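Local coordinates for protein glucoamylase (PDB 1LF6) that hydrolyses terminal alpha-1,4-linked glucose units one after another from the non-reducing ends of glucan chains, releasing beta-D-glucose, at residues Arg343-Ala354 against Asn653-Ile661; Glu279-Leu287 against Tyr299-Ala307. One frame throughout, in Å; residues are numbered along the deposited sequence.

Contact 1 of 2, residues Arg343-Ala354 against Asn653-Ile661; sequences RDLYHVANAFIA and NWAHAEYVI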
loop_
_atom_site.group_PDB
_atom_site.type_symbol
_atom_site.label_atom_id
_atom_site.label_comp_id
_atom_site.label_asym_id
_atom_site.label_seq_id
_atom_site.Cartn_x
_atom_site.Cartn_y
_atom_site.Cartn_z
ATOM N N ARG A 343 13.208 4.924 0.128
ATOM C CA ARG A 343 12.925 5.077 1.553
ATOM C C ARG A 343 11.991 3.975 2.043
ATOM O O ARG A 343 12.338 3.218 2.950
ATOM C CB ARG A 343 12.318 6.469 1.824
ATOM C CG ARG A 343 11.817 6.689 3.255
ATOM C CD ARG A 343 11.270 8.106 3.453
ATOM N NE ARG A 343 10.473 8.546 2.305
ATOM C CZ ARG A 343 10.908 9.379 1.366
ATOM N NH1 ARG A 343 12.133 9.882 1.433
ATOM N NH2 ARG A 343 10.121 9.694 0.351
ATOM N N ASP A 344 10.816 3.874 1.435
ATOM C CA ASP A 344 9.861 2.849 1.839
ATOM C C ASP A 344 10.450 1.447 1.711
ATOM O O ASP A 344 10.284 0.617 2.598
ATOM C CB ASP A 344 8.574 2.961 1.010
ATOM C CG ASP A 344 7.848 4.281 1.243
ATOM O OD1 ASP A 344 6.631 4.262 1.523
ATOM O OD2 ASP A 344 8.505 5.334 1.152
ATOM N N LEU A 345 11.146 1.190 0.608
ATOM C CA LEU A 345 11.753 -0.117 0.371
ATOM C C LEU A 345 12.745 -0.450 1.490
ATOM O O LEU A 345 12.791 -1.576 1.987
ATOM C CB LEU A 345 12.455 -0.115 -0.993
ATOM C CG LEU A 345 13.012 -1.422 -1.563
ATOM C CD1 LEU A 345 11.908 -2.470 -1.641
ATOM C CD2 LEU A 345 13.588 -1.160 -2.950
ATOM N N TYR A 346 13.529 0.545 1.879
ATOM C CA TYR A 346 14.518 0.410 2.946
ATOM C C TYR A 346 13.850 -0.063 4.232
ATOM O O TYR A 346 14.307 -1.008 4.879
ATOM C CB TYR A 346 15.200 1.770 3.172
ATOM C CG TYR A 346 15.997 1.912 4.454
ATOM C CD1 TYR A 346 17.209 1.239 4.636
ATOM C CD2 TYR A 346 15.545 2.740 5.483
ATOM C CE1 TYR A 346 17.953 1.392 5.811
ATOM C CE2 TYR A 346 16.280 2.899 6.660
ATOM C CZ TYR A 346 17.483 2.223 6.817
ATOM O OH TYR A 346 18.208 2.383 7.976
ATOM N N HIS A 347 12.759 0.600 4.596
ATOM C CA HIS A 347 12.033 0.256 5.808
ATOM C C HIS A 347 11.402 -1.127 5.702
ATOM O O HIS A 347 11.429 -1.906 6.657
ATOM C CB HIS A 347 10.981 1.329 6.084
ATOM C CG HIS A 347 11.573 2.657 6.454
ATOM N ND1 HIS A 347 12.386 2.824 7.557
ATOM C CD2 HIS A 347 11.493 3.870 5.858
ATOM C CE1 HIS A 347 12.779 4.083 7.625
ATOM N NE2 HIS A 347 12.250 4.741 6.606
ATOM N N VAL A 348 10.844 -1.434 4.537
ATOM C CA VAL A 348 10.228 -2.735 4.307
ATOM C C VAL A 348 11.324 -3.803 4.453
ATOM O O VAL A 348 11.128 -4.815 5.114
ATOM C CB VAL A 348 9.584 -2.795 2.892
ATOM C CG1 VAL A 348 9.216 -4.249 2.528
ATOM C CG2 VAL A 348 8.326 -1.920 2.866
ATOM N N ALA A 349 12.483 -3.554 3.854
ATOM C CA ALA A 349 13.601 -4.481 3.942
ATOM C C ALA A 349 14.004 -4.713 5.404
ATOM O O ALA A 349 14.362 -5.828 5.792
ATOM C CB ALA A 349 14.775 -3.946 3.157
ATOM N N ASN A 350 13.952 -3.662 6.215
ATOM C CA ASN A 350 14.306 -3.797 7.616
ATOM C C ASN A 350 13.330 -4.715 8.348
ATOM O O ASN A 350 13.723 -5.444 9.267
ATOM C CB ASN A 350 14.364 -2.427 8.297
ATOM C CG ASN A 350 15.598 -1.648 7.907
ATOM O OD1 ASN A 350 16.659 -2.232 7.670
ATOM N ND2 ASN A 350 15.477 -0.327 7.848
ATOM N N ALA A 351 12.061 -4.683 7.944
ATOM C CA ALA A 351 11.052 -5.546 8.558
ATOM C C ALA A 351 11.351 -6.990 8.149
ATOM O O ALA A 351 11.296 -7.896 8.973
ATOM C CB ALA A 351 9.657 -5.143 8.093
ATOM N N PHE A 352 11.667 -7.204 6.872
ATOM C CA PHE A 352 11.994 -8.549 6.412
ATOM C C PHE A 352 13.193 -9.076 7.199
ATOM O O PHE A 352 13.227 -10.241 7.579
ATOM C CB PHE A 352 12.324 -8.550 4.909
ATOM C CG PHE A 352 11.111 -8.565 4.017
ATOM C CD1 PHE A 352 10.135 -9.548 4.165
ATOM C CD2 PHE A 352 10.956 -7.615 3.010
ATOM C CE1 PHE A 352 9.019 -9.590 3.320
ATOM C CE2 PHE A 352 9.845 -7.647 2.159
ATOM C CZ PHE A 352 8.878 -8.634 2.316
ATOM N N ILE A 353 14.175 -8.215 7.440
ATOM C CA ILE A 353 15.358 -8.615 8.195
ATOM C C ILE A 353 14.959 -9.031 9.601
ATOM O O ILE A 353 15.325 -10.108 10.067
ATOM C CB ILE A 353 16.387 -7.471 8.299
ATOM C CG1 ILE A 353 16.932 -7.128 6.909
ATOM C CG2 ILE A 353 17.530 -7.879 9.226
ATOM C CD1 ILE A 353 17.622 -8.281 6.226
ATOM N N ALA A 354 14.197 -8.170 10.269
ATOM C CA ALA A 354 13.744 -8.426 11.626
ATOM C C ALA A 354 12.918 -9.701 11.731
ATOM O O ALA A 354 12.914 -10.368 12.772
ATOM C CB ALA A 354 12.926 -7.248 12.127
ATOM N N ASN A 653 2.434 0.145 3.466
ATOM C CA ASN A 653 3.488 -0.829 3.715
ATOM C C ASN A 653 4.557 -0.394 4.706
ATOM O O ASN A 653 5.008 -1.193 5.525
ATOM C CB ASN A 653 4.110 -1.260 2.385
ATOM C CG ASN A 653 3.118 -2.013 1.505
ATOM O OD1 ASN A 653 2.160 -2.611 2.009
ATOM N ND2 ASN A 653 3.343 -2.000 0.199
ATOM N N TRP A 654 4.953 0.870 4.642
ATOM C CA TRP A 654 5.950 1.403 5.557
ATOM C C TRP A 654 5.441 1.327 7.006
ATOM O O TRP A 654 6.209 1.020 7.933
ATOM C CB TRP A 654 6.268 2.846 5.149
ATOM C CG TRP A 654 7.307 3.551 5.963
ATOM C CD1 TRP A 654 8.050 3.041 6.992
ATOM C CD2 TRP A 654 7.683 4.924 5.839
ATOM N NE1 TRP A 654 8.865 4.019 7.520
ATOM C CE2 TRP A 654 8.658 5.184 6.829
ATOM C CE3 TRP A 654 7.290 5.965 4.985
ATOM C CZ2 TRP A 654 9.242 6.444 6.987
ATOM C CZ3 TRP A 654 7.868 7.213 5.143
ATOM C CH2 TRP A 654 8.835 7.443 6.137
ATOM N N ALA A 655 4.150 1.585 7.204
ATOM C CA ALA A 655 3.574 1.535 8.544
ATOM C C ALA A 655 3.549 0.099 9.085
ATOM O O ALA A 655 3.771 -0.133 10.272
ATOM C CB ALA A 655 2.167 2.114 8.529
ATOM N N HIS A 656 3.263 -0.862 8.217
ATOM C CA HIS A 656 3.249 -2.257 8.637
ATOM C C HIS A 656 4.667 -2.702 8.962
ATOM O O HIS A 656 4.885 -3.484 9.888
ATOM C CB HIS A 656 2.631 -3.131 7.544
ATOM C CG HIS A 656 1.135 -3.151 7.580
ATOM N ND1 HIS A 656 0.427 -3.862 8.527
ATOM C CD2 HIS A 656 0.214 -2.480 6.849
ATOM C CE1 HIS A 656 -0.865 -3.622 8.380
ATOM N NE2 HIS A 656 -1.022 -2.787 7.370
ATOM N N ALA A 657 5.629 -2.187 8.203
ATOM C CA ALA A 657 7.028 -2.514 8.425
ATOM C C ALA A 657 7.436 -1.925 9.771
ATOM O O ALA A 657 8.145 -2.561 10.556
ATOM C CB ALA A 657 7.889 -1.933 7.300
ATOM N N GLU A 658 6.971 -0.709 10.042
ATOM C CA GLU A 658 7.285 -0.050 11.301
ATOM C C GLU A 658 6.680 -0.849 12.455
ATOM O O GLU A 658 7.317 -1.010 13.489
ATOM C CB GLU A 658 6.736 1.379 11.315
ATOM C CG GLU A 658 7.170 2.210 12.525
ATOM C CD GLU A 658 8.655 2.547 12.517
ATOM O OE1 GLU A 658 9.334 2.253 11.511
ATOM O OE2 GLU A 658 9.140 3.115 13.519
ATOM N N TYR A 659 5.452 -1.344 12.285
ATOM C CA TYR A 659 4.825 -2.127 13.350
ATOM C C TYR A 659 5.635 -3.386 13.641
ATOM O O TYR A 659 5.873 -3.725 14.798
ATOM C CB TYR A 659 3.383 -2.533 13.002
ATOM C CG TYR A 659 2.822 -3.518 14.012
ATOM C CD1 TYR A 659 2.936 -4.895 13.809
ATOM C CD2 TYR A 659 2.284 -3.076 15.220
ATOM C CE1 TYR A 659 2.538 -5.806 14.787
ATOM C CE2 TYR A 659 1.884 -3.982 16.206
ATOM C CZ TYR A 659 2.018 -5.342 15.982
ATOM O OH TYR A 659 1.649 -6.239 16.956
ATOM N N VAL A 660 6.046 -4.081 12.589
ATOM C CA VAL A 660 6.839 -5.298 12.747
ATOM C C VAL A 660 8.119 -5.009 13.530
ATOM O O VAL A 660 8.428 -5.695 14.504
ATOM C CB VAL A 660 7.205 -5.896 11.369
ATOM C CG1 VAL A 660 8.217 -7.028 11.525
ATOM C CG2 VAL A 660 5.956 -6.413 10.699
ATOM N N ILE A 661 8.853 -3.982 13.109
ATOM C CA ILE A 661 10.102 -3.619 13.770
ATOM C C ILE A 661 9.889 -3.177 15.218
ATOM O O ILE A 661 10.698 -3.494 16.094
ATOM C CB ILE A 661 10.831 -2.509 12.965
ATOM C CG1 ILE A 661 11.312 -3.089 11.630
ATOM C CG2 ILE A 661 12.011 -1.961 13.752
ATOM C CD1 ILE A 661 11.731 -2.052 10.608
HETATM O O HOH W 1 4.858 2.364 2.225
#
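The imidazole of His-347 runs alongside the indole of Trp-654 and is stacked, offset, on its five-membered ring, with planes 7° apart and ring centres 4.0 Å from each other. With CG of Trp-654 anti to its own backbone N (chi1 -179°), the indole is carried out alongside helix 342-355. CG of Arg-343 lies over the same indole face, and its CD is 3.7 Å from Trp-654 CH2. Asp-344 stands steeply to the indole, and its OD1 accepts from a water that itself accepts from the backbone N-H of Trp-654, in the first helical turn. Farther along, two small residues let these helices of the (alpha/alpha) barrel close in, Ala-351 CB meeting Ala-657 CB at 3.7 Å. The longer Ile-661 reaches across, its CD1 3.5 Å from Asn-350 CB. Exchanging Trp-654 for an alanine would probably rob the His-347 ring of its stacking partner and the aliphatic part of Arg-343 of the surface beneath it. The Arg-343 guanidinium binds Gln-394 and Asp-396 and makes a long, weak ion pair with Glu-438, the probable proton donor. Stacking and apolar packing thus hold the helices together, leaving this charged end to serve the probable catalytic acid.

Contact 2 of 2, residues Glu279-Leu287 against Tyr299-Ala307; sequences EWTKYCNTL and YNSMMILKA
Met-303 SD lies obliquely to the Trp-280 indole, 5.0 Å from the centre of its six-membered ring, a Met-aromatic contact. Cys-284 SG takes a similar oblique position 5.0 Å from the centre of the Tyr-299 ring. The sulfur of Cys-284 is anti to the carbonyl carbon (chi1 -71°), which brings it beside Met-303 as well; a small, polarisable side chain suits a spot wedged between a ring and a thioether.

Aliphatic carbon against ring is the second kind. Lys-306 sends its chain across one face of Tyr-283 in a CH-pi contact of CG, although the exact closeness of that carbon is doubtful; CE, farther out, is 3.8 Å from Tyr-283 CE2. The ammonium group adds at most a weak, long cation-pi attraction. Lys-306 CB also meets the edge of the Trp-280 indole, 3.9 Å from CZ3, so the lysine lends its hydrocarbon part to the interface.

Helix 269-284 follows the beta-sandwich part of the chain, and helix 296-306 belongs to the glycosidase family 15 region of the (alpha/alpha) barrel. The segments cross at 112°, and their packing joins the two parts. The NE1 of Trp-280 bonds Thr-42 O on the sandwich side, and the hydroxyl of Tyr-283 bonds Asp-357.

Plain apolar packing continues where helix 269-284 ends in a type I turn, Cys-284 to Leu-287. Leu-287 CD1 lies 3.7 Å from Met-302 CB, and Cys-284 CB is 3.7 Å from Tyr-299 CD1.

Polar bridging runs through a single water in the plane of the Tyr-299 ring. It accepts from Tyr-299 OH at 2.6 Å and donates to Cys-284 O at 2.8 Å and to Leu-287 O, tying the tyrosine to both ends of the turn.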
loop_
_atom_site.group_PDB
_atom_site.type_symbol
_atom_site.label_atom_id
_atom_site.label_comp_id
_atom_site.label_asym_id
_atom_site.label_seq_id
_atom_site.Cartn_x
_atom_site.Cartn_y
_atom_site.Cartn_z
ATOM N N GLU A 279 0.595 -22.521 1.048
ATOM C CA GLU A 279 1.721 -21.765 0.515
ATOM C C GLU A 279 2.054 -20.579 1.412
ATOM O O GLU A 279 3.226 -20.305 1.691
ATOM C CB GLU A 279 1.414 -21.277 -0.902
ATOM C CG GLU A 279 2.530 -21.561 -1.893
ATOM C CD GLU A 279 2.207 -21.107 -3.308
ATOM O OE1 GLU A 279 3.012 -21.397 -4.222
ATOM O OE2 GLU A 279 1.156 -20.462 -3.513
ATOM N N TRP A 280 1.017 -19.877 1.859
ATOM C CA TRP A 280 1.190 -18.724 2.731
ATOM C C TRP A 280 1.630 -19.137 4.133
ATOM O O TRP A 280 2.428 -18.448 4.766
ATOM C CB TRP A 280 -0.115 -17.926 2.812
ATOM C CG TRP A 280 -0.219 -16.870 1.762
ATOM C CD1 TRP A 280 -1.177 -16.761 0.794
ATOM C CD2 TRP A 280 0.691 -15.784 1.551
ATOM N NE1 TRP A 280 -0.918 -15.676 -0.010
ATOM C CE2 TRP A 280 0.223 -15.057 0.434
ATOM C CE3 TRP A 280 1.859 -15.355 2.199
ATOM C CZ2 TRP A 280 0.882 -13.923 -0.051
ATOM C CZ3 TRP A 280 2.515 -14.230 1.719
ATOM C CH2 TRP A 280 2.024 -13.525 0.603
ATOM N N THR A 281 1.096 -20.254 4.613
ATOM C CA THR A 281 1.434 -20.757 5.938
ATOM C C THR A 281 2.903 -21.154 5.959
ATOM O O THR A 281 3.620 -20.884 6.922
ATOM C CB THR A 281 0.560 -21.973 6.302
ATOM O OG1 THR A 281 -0.820 -21.609 6.199
ATOM C CG2 THR A 281 0.836 -22.428 7.726
ATOM N N LYS A 282 3.345 -21.786 4.879
ATOM C CA LYS A 282 4.731 -22.213 4.742
ATOM C C LYS A 282 5.665 -21.017 4.918
ATOM O O LYS A 282 6.701 -21.103 5.585
ATOM C CB LYS A 282 4.944 -22.824 3.357
ATOM C CG LYS A 282 6.376 -23.220 3.067
ATOM C CD LYS A 282 6.523 -23.685 1.633
ATOM C CE LYS A 282 7.943 -24.134 1.347
ATOM N NZ LYS A 282 8.069 -24.647 -0.047
ATOM N N TYR A 283 5.296 -19.899 4.306
ATOM C CA TYR A 283 6.103 -18.694 4.410
ATOM C C TYR A 283 6.122 -18.149 5.830
ATOM O O TYR A 283 7.182 -17.808 6.343
ATOM C CB TYR A 283 5.593 -17.608 3.462
ATOM C CG TYR A 283 6.273 -16.280 3.701
ATOM C CD1 TYR A 283 5.579 -15.206 4.266
ATOM C CD2 TYR A 283 7.624 -16.107 3.400
ATOM C CE1 TYR A 283 6.222 -13.989 4.524
ATOM C CE2 TYR A 283 8.275 -14.901 3.655
ATOM C CZ TYR A 283 7.569 -13.846 4.214
ATOM O OH TYR A 283 8.207 -12.649 4.446
ATOM N N CYS A 284 4.956 -18.068 6.464
ATOM C CA CYS A 284 4.883 -17.550 7.826
ATOM C C CYS A 284 5.741 -18.360 8.784
ATOM O O CYS A 284 6.411 -17.799 9.654
ATOM C CB CYS A 284 3.439 -17.543 8.333
ATOM S SG CYS A 284 2.384 -16.308 7.552
ATOM N N ASN A 285 5.723 -19.680 8.617
ATOM C CA ASN A 285 6.485 -20.559 9.495
ATOM C C ASN A 285 7.980 -20.519 9.251
ATOM O O ASN A 285 8.752 -21.174 9.945
ATOM C CB ASN A 285 5.969 -21.994 9.388
ATOM C CG ASN A 285 4.580 -22.143 9.960
ATOM O OD1 ASN A 285 4.223 -21.463 10.922
ATOM N ND2 ASN A 285 3.790 -23.038 9.382
ATOM N N THR A 286 8.388 -19.739 8.262
ATOM C CA THR A 286 9.796 -19.597 7.954
ATOM C C THR A 286 10.321 -18.376 8.717
ATOM O O THR A 286 11.529 -18.177 8.844
ATOM C CB THR A 286 10.002 -19.408 6.432
ATOM O OG1 THR A 286 11.295 -19.897 6.062
ATOM C CG2 THR A 286 9.908 -17.940 6.043
ATOM N N LEU A 287 9.394 -17.584 9.252
ATOM C CA LEU A 287 9.728 -16.360 9.984
ATOM C C LEU A 287 9.934 -16.571 11.481
ATOM O O LEU A 287 9.406 -17.517 12.064
ATOM C CB LEU A 287 8.614 -15.324 9.786
ATOM C CG LEU A 287 8.172 -15.009 8.347
ATOM C CD1 LEU A 287 6.976 -14.071 8.388
ATOM C CD2 LEU A 287 9.311 -14.382 7.564
ATOM N N TYR A 299 2.213 -11.436 11.697
ATOM C CA TYR A 299 2.132 -12.279 10.513
ATOM C C TYR A 299 1.354 -11.573 9.399
ATOM O O TYR A 299 1.749 -11.614 8.230
ATOM C CB TYR A 299 1.483 -13.621 10.875
ATOM C CG TYR A 299 2.402 -14.541 11.655
ATOM C CD1 TYR A 299 3.544 -15.078 11.062
ATOM C CD2 TYR A 299 2.140 -14.862 12.987
ATOM C CE1 TYR A 299 4.412 -15.919 11.782
ATOM C CE2 TYR A 299 3.001 -15.699 13.717
ATOM C CZ TYR A 299 4.133 -16.222 13.105
ATOM O OH TYR A 299 4.981 -17.042 13.823
ATOM N N ASN A 300 0.256 -10.917 9.757
ATOM C CA ASN A 300 -0.540 -10.208 8.758
ATOM C C ASN A 300 0.340 -9.182 8.051
ATOM O O ASN A 300 0.360 -9.111 6.819
ATOM C CB ASN A 300 -1.743 -9.505 9.412
ATOM C CG ASN A 300 -2.739 -8.966 8.386
ATOM O OD1 ASN A 300 -3.087 -7.785 8.401
ATOM N ND2 ASN A 300 -3.202 -9.834 7.499
ATOM N N SER A 301 1.076 -8.393 8.833
ATOM C CA SER A 301 1.954 -7.371 8.268
ATOM C C SER A 301 3.003 -7.976 7.337
ATOM O O SER A 301 3.225 -7.470 6.240
ATOM C CB SER A 301 2.660 -6.593 9.387
ATOM O OG SER A 301 1.718 -5.934 10.220
ATOM N N MET A 302 3.640 -9.063 7.769
ATOM C CA MET A 302 4.671 -9.685 6.948
ATOM C C MET A 302 4.154 -10.262 5.629
ATOM O O MET A 302 4.858 -10.230 4.621
ATOM C CB MET A 302 5.417 -10.760 7.747
ATOM C CG MET A 302 6.285 -10.204 8.881
ATOM S SD MET A 302 7.339 -8.828 8.372
ATOM C CE MET A 302 8.270 -9.569 7.017
ATOM N N MET A 303 2.931 -10.783 5.624
ATOM C CA MET A 303 2.367 -11.336 4.397
ATOM C C MET A 303 2.040 -10.189 3.445
ATOM O O MET A 303 2.298 -10.269 2.237
ATOM C CB MET A 303 1.096 -12.136 4.696
ATOM C CG MET A 303 1.323 -13.311 5.638
ATOM S SD MET A 303 -0.101 -14.405 5.811
ATOM C CE MET A 303 0.462 -15.759 4.950
ATOM N N ILE A 304 1.468 -9.124 3.996
ATOM C CA ILE A 304 1.120 -7.958 3.197
ATOM C C ILE A 304 2.374 -7.428 2.508
ATOM O O ILE A 304 2.346 -7.120 1.317
ATOM C CB ILE A 304 0.486 -6.840 4.069
ATOM C CG1 ILE A 304 -0.914 -7.262 4.508
ATOM C CG2 ILE A 304 0.435 -5.521 3.291
ATOM C CD1 ILE A 304 -1.594 -6.261 5.417
ATOM N N LEU A 305 3.478 -7.336 3.246
ATOM C CA LEU A 305 4.728 -6.850 2.663
ATOM C C LEU A 305 5.178 -7.827 1.586
ATOM O O LEU A 305 5.514 -7.439 0.469
ATOM C CB LEU A 305 5.815 -6.722 3.740
ATOM C CG LEU A 305 5.538 -5.702 4.850
ATOM C CD1 LEU A 305 6.725 -5.650 5.800
ATOM C CD2 LEU A 305 5.273 -4.318 4.242
ATOM N N LYS A 306 5.168 -9.108 1.935
ATOM C CA LYS A 306 5.566 -10.159 1.014
ATOM C C LYS A 306 4.741 -10.075 -0.270
ATOM O O LYS A 306 5.255 -10.280 -1.364
ATOM C CB LYS A 306 5.357 -11.520 1.677
ATOM C CG LYS A 306 6.556 -12.429 1.596
ATOM C CD LYS A 306 6.837 -12.831 0.179
ATOM C CE LYS A 306 8.125 -13.632 0.070
ATOM N NZ LYS A 306 8.307 -14.037 -1.341
ATOM N N ALA A 307 3.458 -9.770 -0.118
ATOM C CA ALA A 307 2.543 -9.666 -1.251
ATOM C C ALA A 307 2.636 -8.337 -2.003
ATOM O O ALA A 307 1.898 -8.122 -2.968
ATOM C CB ALA A 307 1.111 -9.884 -0.770
HETATM O O HOH W 2 6.934 -18.070 12.358
#

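The centres of contact 1 and contact 2 are about 14 Å apart, and helix 296-306 of contact 2 packs against both helices of contact 1. Phe-352, on the side of its helix turned away from 653-661, touches contact 2 through CE1, 3.4 Å from Tyr-283 OH, and through CD1, 3.4 Å from Met-302 CE. Toward the other helix, His-656 ND1 and Ser-301 OG, 3.0 Å apart, form a probable hydrogen bond. Only contact 1 reaches the likely catalytic centre: the Arg-343 side chain is about 4 Å from that of Glu-438 and about 7 Å from that of Glu-435. Contact 2 lies away from these residues, toward the beta-sandwich.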